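Local coordinates for 1-pyrroline-5-carboxylate dehydrogenase (PDB 1UZB), which probably catalyses the NAD-dependent oxidation of 1-pyrroline-5-carboxylate, through its open semialdehyde form, to glutamate in proline breakdown, at residues P10-F14 with W128-A133; F317-K321 with D359-V364; L349-P353 with F398-T402. One frame throughout, in Å; residues are numbered along the deposited sequence.

Interaction 1: P10-F14 with W128-A133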
# COMPACT_ATOMS: atom_id res chain seq x y z
N PRO A 10 6.63 -25.54 -15.43
CA PRO A 10 5.82 -26.76 -15.57
C PRO A 10 6.66 -28.03 -15.58
O PRO A 10 7.72 -28.07 -16.20
CB PRO A 10 5.10 -26.53 -16.89
CG PRO A 10 4.92 -25.05 -16.92
CD PRO A 10 6.28 -24.56 -16.47
N ILE A 11 6.18 -29.06 -14.89
CA ILE A 11 6.88 -30.34 -14.84
C ILE A 11 6.36 -31.20 -15.99
O ILE A 11 5.17 -31.49 -16.07
CB ILE A 11 6.61 -31.06 -13.50
CG1 ILE A 11 7.12 -30.21 -12.34
CG2 ILE A 11 7.29 -32.43 -13.49
CD1 ILE A 11 6.81 -30.77 -10.96
N GLU A 12 7.27 -31.59 -16.88
CA GLU A 12 6.91 -32.39 -18.04
C GLU A 12 6.45 -33.80 -17.65
O GLU A 12 7.09 -34.46 -16.84
CB GLU A 12 8.10 -32.47 -19.00
CG GLU A 12 7.84 -33.26 -20.27
CD GLU A 12 6.67 -32.71 -21.06
OE1 GLU A 12 6.72 -31.54 -21.49
OE2 GLU A 12 5.69 -33.46 -21.26
N THR A 13 5.35 -34.24 -18.25
CA THR A 13 4.79 -35.56 -17.99
C THR A 13 5.11 -36.53 -19.13
O THR A 13 4.94 -37.74 -19.00
CB THR A 13 3.26 -35.48 -17.83
OG1 THR A 13 2.69 -34.95 -19.03
CG2 THR A 13 2.89 -34.58 -16.66
N PHE A 14 5.55 -35.98 -20.26
CA PHE A 14 5.91 -36.77 -21.44
C PHE A 14 4.74 -37.58 -21.99
O PHE A 14 4.89 -38.74 -22.36
CB PHE A 14 7.08 -37.71 -21.12
CG PHE A 14 8.28 -37.00 -20.56
CD1 PHE A 14 8.46 -36.90 -19.18
CD2 PHE A 14 9.20 -36.40 -21.41
CE1 PHE A 14 9.55 -36.21 -18.66
CE2 PHE A 14 10.29 -35.71 -20.90
CZ PHE A 14 10.47 -35.61 -19.52
N TRP A 128 11.85 -40.58 -15.81
CA TRP A 128 11.63 -39.34 -16.55
C TRP A 128 10.97 -38.18 -15.81
O TRP A 128 11.46 -37.05 -15.87
CB TRP A 128 10.85 -39.64 -17.83
CG TRP A 128 11.57 -40.53 -18.81
CD1 TRP A 128 12.61 -41.39 -18.56
CD2 TRP A 128 11.25 -40.69 -20.19
NE1 TRP A 128 12.94 -42.08 -19.70
CE2 TRP A 128 12.13 -41.66 -20.72
CE3 TRP A 128 10.30 -40.10 -21.04
CZ2 TRP A 128 12.08 -42.07 -22.06
CZ3 TRP A 128 10.25 -40.50 -22.37
CH2 TRP A 128 11.14 -41.47 -22.87
N VAL A 129 9.85 -38.43 -15.14
CA VAL A 129 9.17 -37.35 -14.44
C VAL A 129 9.91 -36.86 -13.20
O VAL A 129 9.89 -35.67 -12.88
CB VAL A 129 7.71 -37.73 -14.09
CG1 VAL A 129 6.95 -38.07 -15.37
CG2 VAL A 129 7.69 -38.89 -13.11
N GLU A 130 10.58 -37.77 -12.49
CA GLU A 130 11.35 -37.36 -11.32
C GLU A 130 12.48 -36.44 -11.81
O GLU A 130 12.80 -35.44 -11.17
CB GLU A 130 11.94 -38.57 -10.60
CG GLU A 130 10.93 -39.41 -9.81
CD GLU A 130 10.29 -38.66 -8.64
OE1 GLU A 130 10.95 -37.77 -8.06
OE2 GLU A 130 9.14 -38.98 -8.28
N ALA A 131 13.07 -36.78 -12.95
CA ALA A 131 14.14 -35.97 -13.52
C ALA A 131 13.61 -34.60 -13.93
O ALA A 131 14.24 -33.58 -13.66
CB ALA A 131 14.76 -36.68 -14.72
N SER A 132 12.45 -34.57 -14.58
CA SER A 132 11.88 -33.30 -15.01
C SER A 132 11.54 -32.40 -13.82
O SER A 132 11.76 -31.19 -13.86
CB SER A 132 10.63 -33.54 -15.86
OG SER A 132 10.10 -32.32 -16.35
N ALA A 133 11.01 -32.99 -12.75
CA ALA A 133 10.66 -32.21 -11.57
C ALA A 133 11.90 -31.59 -10.94
O ALA A 133 11.86 -30.46 -10.46
CB ALA A 133 9.95 -33.10 -10.55
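Phe-14 and Trp-128 form a T-shaped aromatic contact at one end of a largely apolar seam, where the loop before helix 17-32 lies over the first turns of helix 128-149. The indole is the edge and the phenyl ring the face: Trp-128 CE3 stands 3.7 Å from Phe-14 CG, and the planes meet at 76°. The touch falls toward the rim of the phenyl ring. Over the centre of the opposite face lies Glu-12 CG, so Phe-14 is clasped between a tryptophan edge and an aliphatic stem of its own loop. The Glu-12 chain leaves with CG anti to the backbone N (chi1 -178°) and then bends, which returns its carboxylate to the loop; OE2 accepts a bond from Phe-14 N at 2.7 Å through its anti lone pair. With Phe-14 in a left-handed backbone conformation, the Glu-12 carboxylate holds this irregular segment in shape against helix 128-149 of the aldehyde dehydrogenase fold. Further along, Glu-12 N donates to Ser-132 OG over 3.0 Å, at a bent 137°. Ser-132 was modelled in two conformers, which makes this bond doubtful as a constant feature; the same oxygen is also hydrogen-bonded to Glu-117 OE2 of helix 113-124. Glu-12 O is buried here with no polar partner. Ile-11 closes the seam at its other end, its CD1 resting 3.9 Å from Ala-133 CB while CG2 lies against the Ala-133 backbone. Met-23 of helix 17-32 packs on both aromatic rings, and Trp-128 NE1 is hydrogen-bonded to Glu-355 O.

Interaction 2: F317-K321 with D359-V364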
# COMPACT_ATOMS: atom_id res chain seq x y z
N PHE A 317 11.19 -41.79 -6.67
CA PHE A 317 12.65 -41.81 -6.68
C PHE A 317 13.17 -42.83 -5.65
O PHE A 317 14.12 -42.57 -4.90
CB PHE A 317 13.28 -40.43 -6.42
CG PHE A 317 14.79 -40.41 -6.63
CD1 PHE A 317 15.37 -41.08 -7.72
CD2 PHE A 317 15.62 -39.74 -5.74
CE1 PHE A 317 16.75 -41.09 -7.90
CE2 PHE A 317 17.01 -39.74 -5.92
CZ PHE A 317 17.58 -40.42 -7.00
N GLN A 318 12.50 -43.97 -5.61
CA GLN A 318 12.89 -45.07 -4.75
C GLN A 318 12.97 -44.72 -3.26
O GLN A 318 13.74 -45.32 -2.51
CB GLN A 318 14.23 -45.63 -5.24
CG GLN A 318 14.23 -46.16 -6.70
CD GLN A 318 14.26 -45.07 -7.78
OE1 GLN A 318 13.22 -44.63 -8.29
NE2 GLN A 318 15.47 -44.64 -8.15
N GLY A 319 12.16 -43.75 -2.84
CA GLY A 319 12.15 -43.34 -1.44
C GLY A 319 13.39 -42.59 -1.00
O GLY A 319 13.60 -42.37 0.20
N GLN A 320 14.22 -42.18 -1.95
CA GLN A 320 15.46 -41.47 -1.64
C GLN A 320 15.23 -39.97 -1.56
O GLN A 320 15.88 -39.18 -2.25
CB GLN A 320 16.52 -41.79 -2.70
CG GLN A 320 16.83 -43.28 -2.79
CD GLN A 320 17.78 -43.62 -3.92
OE1 GLN A 320 18.85 -44.18 -3.71
NE2 GLN A 320 17.37 -43.28 -5.14
N LYS A 321 14.30 -39.58 -0.70
CA LYS A 321 13.98 -38.17 -0.50
C LYS A 321 13.86 -37.89 0.99
O LYS A 321 13.35 -38.71 1.75
CB LYS A 321 12.64 -37.82 -1.17
CG LYS A 321 12.59 -38.09 -2.65
CD LYS A 321 11.28 -37.61 -3.24
CE LYS A 321 11.22 -37.92 -4.73
NZ LYS A 321 9.94 -37.42 -5.32
N ASP A 359 8.47 -47.17 -12.79
CA ASP A 359 7.95 -46.48 -11.62
C ASP A 359 9.12 -46.25 -10.67
O ASP A 359 9.19 -45.21 -10.01
CB ASP A 359 6.86 -47.29 -10.95
CG ASP A 359 5.61 -47.41 -11.80
OD1 ASP A 359 5.17 -46.37 -12.34
OD2 ASP A 359 5.07 -48.53 -11.92
N LEU A 360 10.02 -47.22 -10.59
CA LEU A 360 11.20 -47.13 -9.74
C LEU A 360 12.45 -47.52 -10.50
O LEU A 360 12.48 -48.53 -11.19
CB LEU A 360 11.11 -48.04 -8.52
CG LEU A 360 10.33 -47.59 -7.28
CD1 LEU A 360 8.85 -47.81 -7.51
CD2 LEU A 360 10.80 -48.39 -6.08
N GLY A 361 13.48 -46.69 -10.37
CA GLY A 361 14.76 -47.00 -10.98
C GLY A 361 15.54 -47.69 -9.87
O GLY A 361 14.94 -48.23 -8.94
N PRO A 362 16.87 -47.68 -9.93
CA PRO A 362 17.73 -48.31 -8.92
C PRO A 362 18.05 -47.32 -7.81
O PRO A 362 17.81 -46.12 -7.95
CB PRO A 362 18.98 -48.62 -9.72
CG PRO A 362 19.10 -47.38 -10.56
CD PRO A 362 17.68 -47.15 -11.04
N VAL A 363 18.57 -47.81 -6.68
CA VAL A 363 18.98 -46.89 -5.64
C VAL A 363 20.31 -46.35 -6.20
O VAL A 363 20.88 -46.94 -7.12
CB VAL A 363 19.13 -47.56 -4.25
CG1 VAL A 363 17.75 -47.95 -3.74
CG2 VAL A 363 20.03 -48.77 -4.33
N VAL A 364 20.79 -45.24 -5.65
CA VAL A 364 21.97 -44.58 -6.20
C VAL A 364 23.34 -45.24 -6.24
O VAL A 364 24.13 -44.95 -7.14
CB VAL A 364 22.12 -43.17 -5.57
CG1 VAL A 364 22.85 -43.25 -4.25
CG2 VAL A 364 22.83 -42.24 -6.55
O HOH W 1 10.04 -42.74 -9.13
O HOH W 2 19.11 -43.80 -7.35
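The carboxamide of Gln-318 grips the 359-364 loop at two backbone groups. Its OE1 receives Gly-361 N at 2.9 Å; the bond is fairly straight at the hydrogen, yet the donor stands almost directly above the carbonyl plane. Its NE2 gives a hydrogen to Pro-362 O at 2.8 Å and another to Gly-125 O. A bend at chi2 (77°) folds the chain across Gly-361, setting CG 3.1 Å from Gly-361 O. Gln-320, extended instead, uses a lone pair of OE1 in the carbonyl plane to take Val-364 N at 2.9 Å. With a leucine in place of Gln-318 the amide is gone, and Gly-361 N would probably be left without its acceptor while the two loops lost a direct tie. Water forms the next shell. One molecule links Phe-317 N to Asp-359 O, and a second joins Gln-320 NE2 to Pro-362 O. Gln-320 NE2 is steadied within its own loop, 3.4 Å above the Phe-317 ring plane toward its rim and weakly hydrogen-bonded to Phe-317 O. Three successive positive phi values at 317-319 and an inverse gamma turn centred on Gln-320 shape this loop, which, as in other aldehyde dehydrogenases, probably leads into the catalytic cysteine segment.

Interaction 3: L349-P353 with F398-T402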
# COMPACT_ATOMS: atom_id res chain seq x y z
N LEU A 349 3.93 -51.77 -9.07
CA LEU A 349 4.99 -50.86 -9.47
C LEU A 349 6.10 -51.56 -10.25
O LEU A 349 6.58 -52.62 -9.85
CB LEU A 349 5.59 -50.18 -8.23
CG LEU A 349 4.66 -49.29 -7.40
CD1 LEU A 349 5.39 -48.83 -6.14
CD2 LEU A 349 4.21 -48.09 -8.23
N SER A 350 6.50 -50.96 -11.37
CA SER A 350 7.57 -51.53 -12.18
C SER A 350 8.92 -51.05 -11.67
O SER A 350 9.04 -49.93 -11.16
CB SER A 350 7.39 -51.13 -13.65
OG SER A 350 7.46 -49.72 -13.81
N VAL A 351 9.93 -51.90 -11.80
CA VAL A 351 11.28 -51.58 -11.35
C VAL A 351 12.26 -51.97 -12.45
O VAL A 351 12.21 -53.09 -12.95
CB VAL A 351 11.65 -52.36 -10.08
CG1 VAL A 351 12.98 -51.87 -9.53
CG2 VAL A 351 10.55 -52.21 -9.03
N GLY A 352 13.14 -51.06 -12.83
CA GLY A 352 14.10 -51.38 -13.87
C GLY A 352 14.98 -50.20 -14.23
O GLY A 352 14.95 -49.18 -13.55
N PRO A 353 15.79 -50.32 -15.29
CA PRO A 353 16.68 -49.23 -15.71
C PRO A 353 15.90 -47.93 -15.84
O PRO A 353 14.83 -47.89 -16.46
CB PRO A 353 17.20 -49.72 -17.05
CG PRO A 353 17.22 -51.22 -16.88
CD PRO A 353 15.92 -51.49 -16.18
N PHE A 398 18.80 -52.51 -7.99
CA PHE A 398 17.35 -52.57 -7.91
C PHE A 398 16.82 -53.24 -6.65
O PHE A 398 17.13 -54.40 -6.37
CB PHE A 398 16.80 -53.28 -9.15
CG PHE A 398 17.25 -52.67 -10.45
CD1 PHE A 398 16.91 -51.36 -10.77
CD2 PHE A 398 18.02 -53.41 -11.35
CE1 PHE A 398 17.33 -50.79 -11.97
CE2 PHE A 398 18.44 -52.85 -12.55
CZ PHE A 398 18.09 -51.54 -12.86
N ILE A 399 16.00 -52.50 -5.91
CA ILE A 399 15.37 -53.01 -4.70
C ILE A 399 13.86 -52.89 -4.87
O ILE A 399 13.35 -51.87 -5.33
CB ILE A 399 15.81 -52.19 -3.46
CG1 ILE A 399 17.32 -52.28 -3.29
CG2 ILE A 399 15.11 -52.72 -2.21
CD1 ILE A 399 17.87 -51.48 -2.13
N ALA A 400 13.15 -53.95 -4.52
CA ALA A 400 11.70 -53.97 -4.66
C ALA A 400 10.98 -53.14 -3.60
O ALA A 400 11.45 -53.02 -2.46
CB ALA A 400 11.20 -55.41 -4.59
N PRO A 401 9.85 -52.52 -3.97
CA PRO A 401 9.07 -51.71 -3.02
C PRO A 401 8.82 -52.61 -1.82
O PRO A 401 8.32 -53.73 -1.97
CB PRO A 401 7.81 -51.39 -3.80
CG PRO A 401 8.32 -51.26 -5.20
CD PRO A 401 9.27 -52.44 -5.32
N THR A 402 9.15 -52.12 -0.64
CA THR A 402 9.02 -52.91 0.58
C THR A 402 8.07 -52.32 1.60
O THR A 402 8.01 -51.10 1.79
CB THR A 402 10.41 -53.08 1.21
OG1 THR A 402 11.28 -53.70 0.25
CG2 THR A 402 10.34 -53.94 2.46
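From Leu-349 to Pro-353 the chain runs nearly antiparallel to 398-401, with end-to-end directions 168° apart, and Gly-352 and Phe-398 touch although no hydrogen bond crosses between the segments. Their CA atoms are 6.9 Å apart, and the Phe-398 ring lies against the Gly-352 backbone. Gly-352 CA lies 4.3 Å from the centroid of the Phe-398 ring in an off-centre CH-pi contact, while Gly-352 O comes within 3.3 Å of ring atom CE1. Beside it the Pro-353 and Phe-398 side chains cross at about a right angle, Pro-353 CD lying 4.0 Å from Phe-398 CZ. Val-351 divides its two methyls between partners. With CG1 anti to the backbone N (chi1 -173°), that branch slides past Phe-398 CB at 4.1 Å, and CG2 points end-on at Pro-401 CD, 3.9 Å away. Leu-349 CD1 then touches Pro-401 CG, also at 3.9 Å, so the pyrrolidine ring takes a branch from each of two residues. Tyr-315 of helix 303-315 packs on both Leu-349 and Pro-401. Ile-399 points away from 349-353 and packs on Glu-369 and Val-372 of helix 366-379, and Thr-402 opens strand 402-405 in the seven-stranded mixed sheet.

How the interactions relate
Interaction 1 forms first along the chain, closing a loop of more than a hundred residues by bringing the N-terminal segment 10-14 to the start of helix 128-149. It is complete before interactions 2 and 3 begin. Those two cross: 317-321, 349-353, 359-364 and 398-402 alternate in partnership, so neither loop nests in the other. A probable hydrogen bond from Leu-360 N to Ser-350 O (2.9 Å) joins the middle segments, and Pro-362 packs on Phe-398 of 398-402. Interaction 1 joins interaction 2 through the Glu-130 to Lys-321 salt bridge but does not touch interaction 3. Together they tie the loop before helix 17-32 and helix 128-149 to the loops before strand 325-331, helix 366-379 and strand 402-405.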